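Long-range contacts in pilin (Clostridioides difficile, PDB 6T8S), which serves as the major subunit of type IV pili, presumably polymerising through its N-terminal helix into surface fibres: residues 23-27 with 134-138; 16-20 with 99-104. The contacts are given in a common frame with arbitrary orientation. Where two conformers were deposited one is given. Numbering follows the deposited sequence.

Interaction 1 (23-27 with 134-138); sequences YSSVK and YIVLI
Residues 23-27 are one helical turn of the long helix 9-37, closed by a hydrogen bond from Lys-27 N to Tyr-23 O (2.8 Å). Residues 134-138 are extended, except that the chain turns a corner at Leu-137 (phi/psi -96/-48). Tyr-23, chi1 t, reaches across to the strand. Tyr-23 OH donates a hydrogen bond to Val-136 O at 2.7 Å, and the acceptor lies near the ring plane. Tyr-23 CE1 also packs on Ile-135 CG2 (3.3 Å) and on Leu-137 CD2 (3.4 Å; Leu-137 chi1 m, chi2 t). This is the type IV pilin fold, in which an N-terminal helix lies against an antiparallel sheet. The corner is a classic beta bulge: Leu-137 and Ile-138 both face Leu-79 of the adjacent strand. Val-26 comes next, with CG1 3.9 Å from Leu-137 CD1. Lys-27 stands opposite Leu-137, CA to CA 5.6 Å. The extended lysine side chain runs along that residue, with Lys-27 CB 3.8 Å from Leu-137 CD2 and Lys-27 CE 3.3 Å from Leu-137 O.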
ATOM      1  N   TYR A  23      -4.087  -2.525   4.940  1.00 19.99           N
ATOM      2  CA  TYR A  23      -3.650  -3.423   3.842  1.00 20.77           C
ATOM      3  C   TYR A  23      -4.571  -4.654   3.785  1.00 20.55           C
ATOM      4  O   TYR A  23      -5.059  -5.022   2.706  1.00 20.39           O
ATOM      5  CB  TYR A  23      -2.180  -3.799   4.045  1.00 21.46           C
ATOM      6  CG  TYR A  23      -1.695  -4.893   3.133  1.00 22.87           C
ATOM      7  CD1 TYR A  23      -1.311  -4.569   1.850  1.00 23.85           C
ATOM      8  CD2 TYR A  23      -1.635  -6.221   3.525  1.00 26.59           C
ATOM      9  CE1 TYR A  23      -0.876  -5.535   0.965  1.00 26.90           C
ATOM     10  CE2 TYR A  23      -1.175  -7.205   2.651  1.00 28.30           C
ATOM     11  CZ  TYR A  23      -0.803  -6.852   1.363  1.00 27.20           C
ATOM     12  OH  TYR A  23      -0.349  -7.738   0.423  1.00 32.46           O
ATOM     13  N   SER A  24      -4.798  -5.286   4.940  0.60 21.43           N
ATOM     14  CA  SER A  24      -5.617  -6.515   5.063  0.60 22.26           C
ATOM     15  C   SER A  24      -7.062  -6.256   4.615  0.60 21.79           C
ATOM     16  O   SER A  24      -7.595  -7.067   3.816  0.60 23.68           O
ATOM     17  CB  SER A  24      -5.569  -7.049   6.471  0.60 21.87           C
ATOM     18  OG  SER A  24      -6.261  -8.274   6.525  0.60 22.77           O
ATOM     19  N   SER A  25      -7.673  -5.175   5.102  1.00 21.93           N
ATOM     20  CA  SER A  25      -9.063  -4.770   4.774  1.00 21.86           C
ATOM     21  C   SER A  25      -9.181  -4.473   3.274  1.00 21.76           C
ATOM     22  O   SER A  25     -10.145  -4.916   2.645  1.00 21.79           O
ATOM     23  CB  SER A  25      -9.499  -3.604   5.621  1.00 22.38           C
ATOM     24  OG  SER A  25      -9.645  -3.986   6.988  1.00 22.85           O
ATOM     25  N   VAL A  26      -8.242  -3.714   2.720  1.00 20.57           N
ATOM     26  CA  VAL A  26      -8.272  -3.332   1.281  1.00 20.23           C
ATOM     27  C   VAL A  26      -8.062  -4.594   0.436  1.00 20.92           C
ATOM     28  O   VAL A  26      -8.729  -4.718  -0.612  1.00 20.99           O
ATOM     29  CB  VAL A  26      -7.226  -2.247   0.964  1.00 20.39           C
ATOM     30  CG1 VAL A  26      -7.100  -2.021  -0.534  1.00 20.82           C
ATOM     31  CG2 VAL A  26      -7.553  -0.954   1.678  1.00 20.84           C
ATOM     32  N   LYS A  27      -7.156  -5.480   0.847  1.00 20.40           N
ATOM     33  CA  LYS A  27      -6.849  -6.710   0.076  1.00 22.54           C
ATOM     34  C   LYS A  27      -8.122  -7.563  -0.043  1.00 22.80           C
ATOM     35  O   LYS A  27      -8.380  -8.085  -1.142  1.00 21.74           O
ATOM     36  CB  LYS A  27      -5.708  -7.508   0.708  1.00 23.05           C
ATOM     37  CG  LYS A  27      -5.351  -8.777  -0.049  1.00 24.89           C
ATOM     38  CD  LYS A  27      -4.049  -9.400   0.357  1.00 28.53           C
ATOM     39  CE  LYS A  27      -3.835 -10.734  -0.323  1.00 31.96           C
ATOM     40  NZ  LYS A  27      -2.756 -11.492   0.337  1.00 35.53           N
ATOM     41  N   TYR A 134       4.923   1.346  -2.055  1.00 20.26           N
ATOM     42  CA  TYR A 134       4.079   0.432  -2.845  1.00 20.13           C
ATOM     43  C   TYR A 134       4.017  -0.934  -2.153  1.00 19.12           C
ATOM     44  O   TYR A 134       5.071  -1.466  -1.791  1.00 19.34           O
ATOM     45  CB  TYR A 134       4.658   0.324  -4.255  1.00 21.53           C
ATOM     46  CG  TYR A 134       4.739   1.642  -4.974  1.00 22.30           C
ATOM     47  CD1 TYR A 134       3.646   2.160  -5.652  1.00 22.37           C
ATOM     48  CD2 TYR A 134       5.900   2.395  -4.930  1.00 22.24           C
ATOM     49  CE1 TYR A 134       3.726   3.370  -6.326  1.00 22.68           C
ATOM     50  CE2 TYR A 134       5.993   3.613  -5.584  1.00 22.92           C
ATOM     51  CZ  TYR A 134       4.906   4.095  -6.291  1.00 24.08           C
ATOM     52  OH  TYR A 134       4.992   5.307  -6.924  1.00 24.29           O
ATOM     53  N   ILE A 135       2.809  -1.483  -1.981  1.00 19.32           N
ATOM     54  CA  ILE A 135       2.627  -2.859  -1.424  1.00 20.01           C
ATOM     55  C   ILE A 135       1.746  -3.670  -2.377  1.00 19.12           C
ATOM     56  O   ILE A 135       0.580  -3.305  -2.603  1.00 19.00           O
ATOM     57  CB  ILE A 135       2.071  -2.871   0.014  1.00 19.23           C
ATOM     58  CG1 ILE A 135       2.783  -1.873   0.935  1.00 20.52           C
ATOM     59  CG2 ILE A 135       2.163  -4.289   0.564  1.00 20.19           C
ATOM     60  CD1 ILE A 135       2.258  -1.844   2.360  1.00 20.00           C
ATOM     61  N   VAL A 136       2.287  -4.767  -2.898  1.00 19.82           N
ATOM     62  CA  VAL A 136       1.519  -5.676  -3.795  1.00 20.68           C
ATOM     63  C   VAL A 136       0.328  -6.240  -3.007  1.00 21.32           C
ATOM     64  O   VAL A 136       0.563  -6.795  -1.907  1.00 21.35           O
ATOM     65  CB  VAL A 136       2.402  -6.805  -4.338  1.00 20.77           C
ATOM     66  CG1 VAL A 136       1.588  -7.805  -5.140  1.00 22.86           C
ATOM     67  CG2 VAL A 136       3.541  -6.249  -5.181  1.00 22.24           C
ATOM     68  N   LEU A 137      -0.884  -6.111  -3.551  1.00 21.45           N
ATOM     69  CA  LEU A 137      -2.134  -6.696  -2.968  1.00 23.80           C
ATOM     70  C   LEU A 137      -2.451  -8.046  -3.621  1.00 25.73           C
ATOM     71  O   LEU A 137      -2.761  -9.010  -2.884  1.00 26.44           O
ATOM     72  CB  LEU A 137      -3.303  -5.748  -3.218  1.00 24.63           C
ATOM     73  CG  LEU A 137      -3.325  -4.476  -2.386  1.00 26.67           C
ATOM     74  CD1 LEU A 137      -4.411  -3.537  -2.895  1.00 27.51           C
ATOM     75  CD2 LEU A 137      -3.558  -4.798  -0.921  1.00 27.87           C
ATOM     76  N   ILE A 138      -2.414  -8.088  -4.950  1.00 26.23           N
ATOM     77  CA  ILE A 138      -2.810  -9.278  -5.758  1.00 28.86           C
ATOM     78  C   ILE A 138      -1.688  -9.548  -6.755  1.00 30.50           C
ATOM     79  O   ILE A 138      -1.416  -8.681  -7.587  1.00 29.04           O
ATOM     80  CB  ILE A 138      -4.180  -9.094  -6.442  1.00 28.60           C
ATOM     81  CG1 ILE A 138      -5.274  -8.702  -5.440  1.00 27.24           C
ATOM     82  CG2 ILE A 138      -4.540 -10.353  -7.227  1.00 30.71           C
ATOM     83  CD1 ILE A 138      -6.645  -8.464  -6.039  1.00 28.40           C
TER

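Interaction 2 (16-20 with 99-104); sequences VASVE and KLLSDI
Two helical segments pack here, 16-20 from helix 9-37 and 99-104 from the end of helix 94-104. They run in roughly the same direction, with a signed crossing angle of -34° and a closest axis approach of 10.1 Å. Val-16 and Leu-100 have the nearest CA atoms, 6.2 Å apart. The apolar contacts centre on Val-16, chi1 t. Val-16 CG1 meets Leu-100 CD1 at 3.9 Å and Lys-99 CG at 3.6 Å. Leu-100, chi1 t and chi2 p, also has CD1 4.0 Å from Glu-20 CG. The contact joins the short helix to the N-terminal helix of the pilin fold, and the Leu-100 side chain also touches Ile-109 of strand 109-110. The polar contacts involve three charged side chains. Lys-99 NZ forms a salt bridge with Asp-103 OD2 (2.8 Å), one turn later in the same helix. The Lys-99 chi4 of 60° turns the amine to Asp-103. Glu-20, chi1 m and chi2 t, brings OE2 to 2.5 Å from Asp-103 OD2. Lys-99 NZ stays 4.4 Å from Glu-20 OE2.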
ATOM      1  N   VAL A  16       2.852   1.434  11.982  1.00 20.78           N
ATOM      2  CA  VAL A  16       3.107   0.311  11.031  1.00 19.24           C
ATOM      3  C   VAL A  16       1.948  -0.693  11.125  1.00 19.29           C
ATOM      4  O   VAL A  16       1.437  -1.113  10.074  1.00 18.45           O
ATOM      5  CB  VAL A  16       4.485  -0.324  11.299  1.00 21.73           C
ATOM      6  CG1 VAL A  16       4.617  -1.712  10.705  1.00 22.81           C
ATOM      7  CG2 VAL A  16       5.592   0.590  10.789  1.00 22.55           C
ATOM      8  N   ALA A  17       1.524  -1.072  12.332  1.00 19.00           N
ATOM      9  CA  ALA A  17       0.425  -2.056  12.502  1.00 18.75           C
ATOM     10  C   ALA A  17      -0.852  -1.508  11.855  1.00 17.96           C
ATOM     11  O   ALA A  17      -1.599  -2.284  11.246  1.00 18.48           O
ATOM     12  CB  ALA A  17       0.218  -2.381  13.961  1.00 18.56           C
ATOM     13  N   SER A  18      -1.124  -0.206  11.985  1.00 18.39           N
ATOM     14  CA  SER A  18      -2.296   0.466  11.374  1.00 19.48           C
ATOM     15  C   SER A  18      -2.290   0.317   9.846  1.00 19.36           C
ATOM     16  O   SER A  18      -3.337   0.003   9.261  1.00 18.96           O
ATOM     17  CB  SER A  18      -2.366   1.899  11.812  1.00 20.90           C
ATOM     18  OG  SER A  18      -3.540   2.498  11.323  1.00 23.19           O
ATOM     19  N   VAL A  19      -1.139   0.488   9.208  1.00 19.73           N
ATOM     20  CA  VAL A  19      -1.007   0.274   7.743  1.00 19.08           C
ATOM     21  C   VAL A  19      -1.281  -1.197   7.415  1.00 18.94           C
ATOM     22  O   VAL A  19      -2.000  -1.477   6.436  1.00 19.48           O
ATOM     23  CB  VAL A  19       0.371   0.734   7.243  1.00 20.75           C
ATOM     24  CG1 VAL A  19       0.574   0.361   5.782  1.00 21.74           C
ATOM     25  CG2 VAL A  19       0.541   2.229   7.473  1.00 21.71           C
ATOM     26  N   GLU A  20      -0.763  -2.122   8.214  1.00 18.17           N
ATOM     27  CA  GLU A  20      -1.000  -3.577   8.012  1.00 19.07           C
ATOM     28  C   GLU A  20      -2.504  -3.869   8.069  1.00 19.51           C
ATOM     29  O   GLU A  20      -2.981  -4.674   7.252  1.00 19.99           O
ATOM     30  CB  GLU A  20      -0.282  -4.391   9.083  1.00 19.57           C
ATOM     31  CG  GLU A  20       1.220  -4.312   9.014  1.00 19.75           C
ATOM     32  CD  GLU A  20       1.918  -5.004  10.165  1.00 20.19           C
ATOM     33  OE1 GLU A  20       1.245  -5.733  10.931  1.00 19.85           O
ATOM     34  OE2 GLU A  20       3.147  -4.847  10.270  1.00 20.18           O
ATOM     35  N   LYS A  99       9.628  -4.123  10.992  1.00 20.59           N
ATOM     36  CA  LYS A  99       8.337  -4.688  11.455  1.00 21.38           C
ATOM     37  C   LYS A  99       7.434  -4.961  10.249  1.00 20.36           C
ATOM     38  O   LYS A  99       6.819  -6.056  10.167  1.00 20.52           O
ATOM     39  CB  LYS A  99       7.624  -3.757  12.440  1.00 21.90           C
ATOM     40  CG  LYS A  99       6.214  -4.223  12.770  1.00 21.50           C
ATOM     41  CD  LYS A  99       5.597  -3.544  13.956  1.00 22.55           C
ATOM     42  CE  LYS A  99       4.182  -4.017  14.230  1.00 22.97           C
ATOM     43  NZ  LYS A  99       4.110  -5.479  14.496  1.00 22.42           N
ATOM     44  N   LEU A 100       7.312  -3.985   9.349  1.00 20.21           N
ATOM     45  CA  LEU A 100       6.429  -4.110   8.165  1.00 21.84           C
ATOM     46  C   LEU A 100       6.833  -5.373   7.388  1.00 21.22           C
ATOM     47  O   LEU A 100       5.952  -6.196   7.046  1.00 19.98           O
ATOM     48  CB  LEU A 100       6.536  -2.808   7.359  1.00 22.69           C
ATOM     49  CG  LEU A 100       5.478  -2.570   6.295  1.00 25.05           C
ATOM     50  CD1 LEU A 100       4.096  -2.394   6.911  1.00 24.28           C
ATOM     51  CD2 LEU A 100       5.858  -1.347   5.469  1.00 24.77           C
ATOM     52  N   LEU A 101       8.135  -5.572   7.167  0.70 22.54           N
ATOM     53  CA  LEU A 101       8.646  -6.738   6.398  0.70 22.22           C
ATOM     54  C   LEU A 101       8.440  -8.041   7.178  0.70 22.29           C
ATOM     55  O   LEU A 101       8.087  -9.049   6.554  0.70 23.59           O
ATOM     56  CB  LEU A 101      10.120  -6.512   6.057  0.70 23.10           C
ATOM     57  CG  LEU A 101      10.350  -5.578   4.878  0.70 22.99           C
ATOM     58  CD1 LEU A 101      11.783  -5.068   4.865  0.70 23.25           C
ATOM     59  CD2 LEU A 101      10.015  -6.289   3.573  0.70 24.57           C
ATOM     60  N   SER A 102       8.662  -8.034   8.489  1.00 21.46           N
ATOM     61  CA  SER A 102       8.449  -9.234   9.339  1.00 22.63           C
ATOM     62  C   SER A 102       6.984  -9.672   9.239  1.00 23.24           C
ATOM     63  O   SER A 102       6.712 -10.876   9.266  1.00 23.72           O
ATOM     64  CB  SER A 102       8.829  -8.980  10.770  1.00 23.51           C
ATOM     65  OG  SER A 102      10.229  -8.878  10.888  1.00 25.24           O
ATOM     66  N   ASP A 103       6.066  -8.712   9.143  1.00 22.46           N
ATOM     67  CA  ASP A 103       4.614  -9.000   9.233  1.00 21.94           C
ATOM     68  C   ASP A 103       4.052  -9.392   7.866  1.00 21.52           C
ATOM     69  O   ASP A 103       3.188 -10.282   7.836  1.00 22.41           O
ATOM     70  CB  ASP A 103       3.878  -7.833   9.892  1.00 21.64           C
ATOM     71  CG  ASP A 103       4.154  -7.690  11.376  1.00 23.19           C
ATOM     72  OD1 ASP A 103       4.534  -8.710  12.014  1.00 21.88           O
ATOM     73  OD2 ASP A 103       4.004  -6.549  11.884  1.00 21.31           O
ATOM     74  N   ILE A 104       4.495  -8.750   6.782  1.00 20.05           N
ATOM     75  CA  ILE A 104       3.938  -8.920   5.415  1.00 21.24           C
ATOM     76  C   ILE A 104       4.789  -9.935   4.625  1.00 20.53           C
ATOM     77  O   ILE A 104       4.205 -10.618   3.757  1.00 20.88           O
ATOM     78  CB  ILE A 104       3.805  -7.539   4.737  1.00 22.57           C
ATOM     79  CG1 ILE A 104       2.672  -6.749   5.403  1.00 24.64           C
ATOM     80  CG2 ILE A 104       3.626  -7.641   3.226  1.00 22.26           C
ATOM     81  CD1 ILE A 104       2.544  -5.326   4.925  1.00 25.36           C
TER

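Both contacts use helix 9-37, and their segments on it are separated by only two residues. Interaction 1 sets this helix against the bulged end of strand 128-138. Interaction 2 sets an earlier turn of it beside helix 94-104. Their centres lie about 11 Å apart. Interaction 1 is the more central, about 6 Å from the centre of the chain, and mostly buried. Its chemistry is apolar packing with one tyrosine hydroxyl on a backbone carbonyl. Interaction 2 lies about 11 Å out and is partly buried, so charged side chains join a small apolar patch. The summed buried areas are nearly equal, 315 and 303 Å².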